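Local coordinates for protein AtFKBP42 (Arabidopsis thaliana, PDB 2F4E) that belongs to the FKBP-type peptidyl-prolyl isomerases, modulates uptake of MRP transporter substrates into the vacuole and regulates cell elongation and orientation, at residues 73-78 / 87-92. Sequence-based numbering, arbitrary orientation.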
ATOM      1  N   HIS A  73       2.750  -8.157  -1.987  1.00 29.18           N
ATOM      2  CA  HIS A  73       3.455  -7.694  -3.172  1.00 29.49           C
ATOM      3  C   HIS A  73       2.907  -6.295  -3.439  1.00 30.01           C
ATOM      4  O   HIS A  73       1.764  -6.005  -3.096  1.00 28.78           O
ATOM      5  CB  HIS A  73       3.136  -8.572  -4.379  1.00 28.18           C
ATOM      6  CG  HIS A  73       4.063  -9.720  -4.568  1.00 29.77           C
ATOM      7  ND1 HIS A  73       5.443  -9.573  -4.577  1.00 33.53           N
ATOM      8  CD2 HIS A  73       3.836 -11.028  -4.818  1.00 27.75           C
ATOM      9  CE1 HIS A  73       6.006 -10.732  -4.822  1.00 32.72           C
ATOM     10  NE2 HIS A  73       5.051 -11.641  -4.975  1.00 32.44           N
ATOM     11  N   TYR A  74       3.707  -5.428  -4.048  1.00 31.35           N
ATOM     12  CA  TYR A  74       3.220  -4.091  -4.355  1.00 29.71           C
ATOM     13  C   TYR A  74       4.128  -3.270  -5.258  1.00 30.51           C
ATOM     14  O   TYR A  74       5.327  -3.523  -5.362  1.00 31.71           O
ATOM     15  CB  TYR A  74       2.959  -3.308  -3.063  1.00 29.90           C
ATOM     16  CG  TYR A  74       4.179  -2.662  -2.439  1.00 32.72           C
ATOM     17  CD1 TYR A  74       4.604  -1.390  -2.830  1.00 33.09           C
ATOM     18  CD2 TYR A  74       4.912  -3.324  -1.454  1.00 32.10           C
ATOM     19  CE1 TYR A  74       5.726  -0.802  -2.247  1.00 33.65           C
ATOM     20  CE2 TYR A  74       6.024  -2.747  -0.873  1.00 32.94           C
ATOM     21  CZ  TYR A  74       6.435  -1.489  -1.266  1.00 35.72           C
ATOM     22  OH  TYR A  74       7.552  -0.925  -0.685  1.00 39.96           O
ATOM     23  N   ARG A  75       3.524  -2.297  -5.928  1.00 29.58           N
ATOM     24  CA  ARG A  75       4.253  -1.374  -6.787  1.00 30.80           C
ATOM     25  C   ARG A  75       3.934   0.001  -6.239  1.00 28.32           C
ATOM     26  O   ARG A  75       2.849   0.220  -5.698  1.00 31.93           O
ATOM     27  CB  ARG A  75       3.787  -1.458  -8.239  1.00 28.36           C
ATOM     28  CG  ARG A  75       4.076  -2.775  -8.914  1.00 30.12           C
ATOM     29  CD  ARG A  75       3.763  -2.695 -10.399  1.00 30.82           C
ATOM     30  NE  ARG A  75       4.016  -3.965 -11.069  1.00 30.80           N
ATOM     31  CZ  ARG A  75       3.147  -4.966 -11.166  1.00 33.72           C
ATOM     32  NH1 ARG A  75       1.932  -4.860 -10.643  1.00 30.36           N
ATOM     33  NH2 ARG A  75       3.518  -6.092 -11.759  1.00 34.66           N
ATOM     34  N   ALA A  76       4.875   0.924  -6.360  1.00 28.08           N
ATOM     35  CA  ALA A  76       4.646   2.263  -5.859  1.00 27.18           C
ATOM     36  C   ALA A  76       5.012   3.285  -6.919  1.00 27.32           C
ATOM     37  O   ALA A  76       6.041   3.165  -7.589  1.00 29.82           O
ATOM     38  CB  ALA A  76       5.450   2.491  -4.596  1.00 29.54           C
ATOM     39  N   TRP A  77       4.162   4.289  -7.063  1.00 28.90           N
ATOM     40  CA  TRP A  77       4.357   5.336  -8.055  1.00 33.78           C
ATOM     41  C   TRP A  77       4.127   6.692  -7.398  1.00 37.09           C
ATOM     42  O   TRP A  77       3.205   6.847  -6.587  1.00 37.59           O
ATOM     43  CB  TRP A  77       3.320   5.207  -9.176  1.00 31.33           C
ATOM     44  CG  TRP A  77       3.475   4.082 -10.132  1.00 34.84           C
ATOM     45  CD1 TRP A  77       4.273   4.055 -11.239  1.00 34.73           C
ATOM     46  CD2 TRP A  77       2.778   2.835 -10.108  1.00 34.01           C
ATOM     47  NE1 TRP A  77       4.115   2.872 -11.907  1.00 36.01           N
ATOM     48  CE2 TRP A  77       3.204   2.101 -11.234  1.00 32.51           C
ATOM     49  CE3 TRP A  77       1.833   2.262  -9.243  1.00 35.93           C
ATOM     50  CZ2 TRP A  77       2.721   0.830 -11.520  1.00 32.43           C
ATOM     51  CZ3 TRP A  77       1.355   1.000  -9.531  1.00 33.19           C
ATOM     52  CH2 TRP A  77       1.801   0.296 -10.661  1.00 33.82           C
ATOM     53  N   THR A  78       4.961   7.669  -7.737  1.00 37.43           N
ATOM     54  CA  THR A  78       4.778   9.020  -7.231  1.00 41.27           C
ATOM     55  C   THR A  78       3.639   9.525  -8.110  1.00 41.59           C
ATOM     56  O   THR A  78       3.652   9.333  -9.329  1.00 38.70           O
ATOM     57  CB  THR A  78       5.999   9.906  -7.473  1.00 41.32           C
ATOM     58  OG1 THR A  78       6.495   9.708  -8.804  1.00 42.45           O
ATOM     59  CG2 THR A  78       7.097   9.585  -6.468  1.00 41.81           C
ATOM     60  N   ASP A  87       8.689  -2.080  -6.949  1.00 33.56           N
ATOM     61  CA  ASP A  87       7.967  -3.150  -7.640  1.00 33.72           C
ATOM     62  C   ASP A  87       8.451  -4.496  -7.109  1.00 33.74           C
ATOM     63  O   ASP A  87       9.394  -5.077  -7.645  1.00 33.57           O
ATOM     64  CB  ASP A  87       8.244  -3.080  -9.147  1.00 34.15           C
ATOM     65  CG  ASP A  87       7.246  -3.878  -9.971  1.00 36.33           C
ATOM     66  OD1 ASP A  87       6.901  -5.013  -9.592  1.00 33.56           O
ATOM     67  OD2 ASP A  87       6.813  -3.371 -11.021  1.00 39.51           O
ATOM     68  N   THR A  88       7.816  -4.990  -6.049  1.00 33.38           N
ATOM     69  CA  THR A  88       8.211  -6.270  -5.469  1.00 30.45           C
ATOM     70  C   THR A  88       7.991  -7.451  -6.400  1.00 30.98           C
ATOM     71  O   THR A  88       8.669  -8.452  -6.266  1.00 30.24           O
ATOM     72  CB  THR A  88       7.491  -6.543  -4.128  1.00 29.43           C
ATOM     73  OG1 THR A  88       6.081  -6.669  -4.351  1.00 28.92           O
ATOM     74  CG2 THR A  88       7.784  -5.408  -3.130  1.00 24.02           C
ATOM     75  N   TRP A  89       7.051  -7.340  -7.336  1.00 30.00           N
ATOM     76  CA  TRP A  89       6.815  -8.423  -8.292  1.00 34.03           C
ATOM     77  C   TRP A  89       8.015  -8.564  -9.216  1.00 36.05           C
ATOM     78  O   TRP A  89       8.469  -9.668  -9.476  1.00 35.46           O
ATOM     79  CB  TRP A  89       5.573  -8.158  -9.141  1.00 31.25           C
ATOM     80  CG  TRP A  89       4.286  -8.533  -8.484  1.00 33.78           C
ATOM     81  CD1 TRP A  89       3.825  -9.796  -8.226  1.00 32.09           C
ATOM     82  CD2 TRP A  89       3.270  -7.636  -8.029  1.00 32.72           C
ATOM     83  NE1 TRP A  89       2.586  -9.733  -7.645  1.00 31.77           N
ATOM     84  CE2 TRP A  89       2.218  -8.416  -7.509  1.00 33.11           C
ATOM     85  CE3 TRP A  89       3.145  -6.239  -8.007  1.00 34.87           C
ATOM     86  CZ2 TRP A  89       1.056  -7.858  -6.975  1.00 32.30           C
ATOM     87  CZ3 TRP A  89       1.989  -5.677  -7.474  1.00 33.64           C
ATOM     88  CH2 TRP A  89       0.959  -6.488  -6.964  1.00 30.55           C
ATOM     89  N   HIS A  90       8.524  -7.442  -9.712  1.00 38.81           N
ATOM     90  CA  HIS A  90       9.670  -7.489 -10.603  1.00 43.01           C
ATOM     91  C   HIS A  90      10.870  -8.108  -9.897  1.00 43.17           C
ATOM     92  O   HIS A  90      11.545  -8.961 -10.461  1.00 44.59           O
ATOM     93  CB  HIS A  90      10.030  -6.088 -11.113  1.00 43.69           C
ATOM     94  CG  HIS A  90      11.230  -6.072 -12.010  1.00 47.07           C
ATOM     95  ND1 HIS A  90      11.261  -6.728 -13.218  1.00 48.33           N
ATOM     96  CD2 HIS A  90      12.448  -5.505 -11.850  1.00 48.30           C
ATOM     97  CE1 HIS A  90      12.454  -6.568 -13.771  1.00 50.24           C
ATOM     98  NE2 HIS A  90      13.192  -5.830 -12.962  1.00 49.93           N
ATOM     99  N   GLU A  91      11.129  -7.702  -8.658  1.00 43.62           N
ATOM    100  CA  GLU A  91      12.280  -8.248  -7.946  1.00 44.74           C
ATOM    101  C   GLU A  91      11.993  -9.565  -7.244  1.00 44.08           C
ATOM    102  O   GLU A  91      12.812 -10.053  -6.461  1.00 44.75           O
ATOM    103  CB  GLU A  91      12.838  -7.231  -6.947  1.00 46.57           C
ATOM    104  CG  GLU A  91      11.899  -6.813  -5.834  1.00 52.01           C
ATOM    105  CD  GLU A  91      12.620  -6.010  -4.743  1.00 54.22           C
ATOM    106  OE1 GLU A  91      13.731  -6.423  -4.348  1.00 56.45           O
ATOM    107  OE2 GLU A  91      12.088  -4.983  -4.263  1.00 53.14           O
ATOM    108  N   GLN A  92      10.836 -10.147  -7.539  1.00 43.04           N
ATOM    109  CA  GLN A  92      10.442 -11.428  -6.962  1.00 43.39           C
ATOM    110  C   GLN A  92      10.732 -11.471  -5.467  1.00 41.88           C
ATOM    111  O   GLN A  92      11.290 -12.443  -4.977  1.00 41.29           O
ATOM    112  CB  GLN A  92      11.221 -12.559  -7.637  1.00 45.11           C
ATOM    113  CG  GLN A  92      11.276 -12.471  -9.151  1.00 48.66           C
ATOM    114  CD  GLN A  92      12.083 -13.599  -9.770  1.00 50.47           C
ATOM    115  OE1 GLN A  92      13.275 -13.759  -9.489  1.00 50.68           O
ATOM    116  NE2 GLN A  92      11.433 -14.390 -10.615  1.00 49.62           N
TER
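Asp87 faces Arg75 as a non-hydrogen-bonded antiparallel pair, the last step of strand 84-87 against strand 69-78 in the curved antiparallel sheet of the FKBP fold, before the chain turns off towards strand 95-98. The two side chains run side by side in the same direction, and OD2 of Asp87 makes a salt bridge with NE of Arg75 at 2.9 Å. Carboxylate and guanidinium stand almost perpendicular, with NE above the carboxylate plane. OD2 of Asp87 also makes a salt bridge to Lys84, while OD1 of Asp87 accepts from the backbone N of His90 at 2.9 Å, an Asx motif that ties down the start of the loop.

Next comes Thr88, whose N donates to O of Tyr74. OG1 of Thr88 sits between the backbone N and the carbonyl carbon (chi1 64°), where it accepts from N of Tyr74 at 2.7 Å. A second hydrogen bond joins OG1 of Thr88 to ND1 of His73 at 3.0 Å, and either could be the donor. CG2 rests against the Tyr74 ring, whose hydroxyl bonds to Glu86.

Trp89 then lays its indole across the strand. The His73 imidazole forms an offset stack on its five-membered ring, centroids 4.0 Å apart and planes 27° askew, and CB of His73 makes a CH-pi contact over the same ring. An alanine in place of Trp89 would probably leave His73 without its stacking partner and uncover one face of the Arg75 guanidinium. That guanidinium, whose NH1 makes a salt bridge to Glu152, lies 23° from the indole plane, with CE3 of Trp89 over its face, 3.2 Å from NH1 of Arg75.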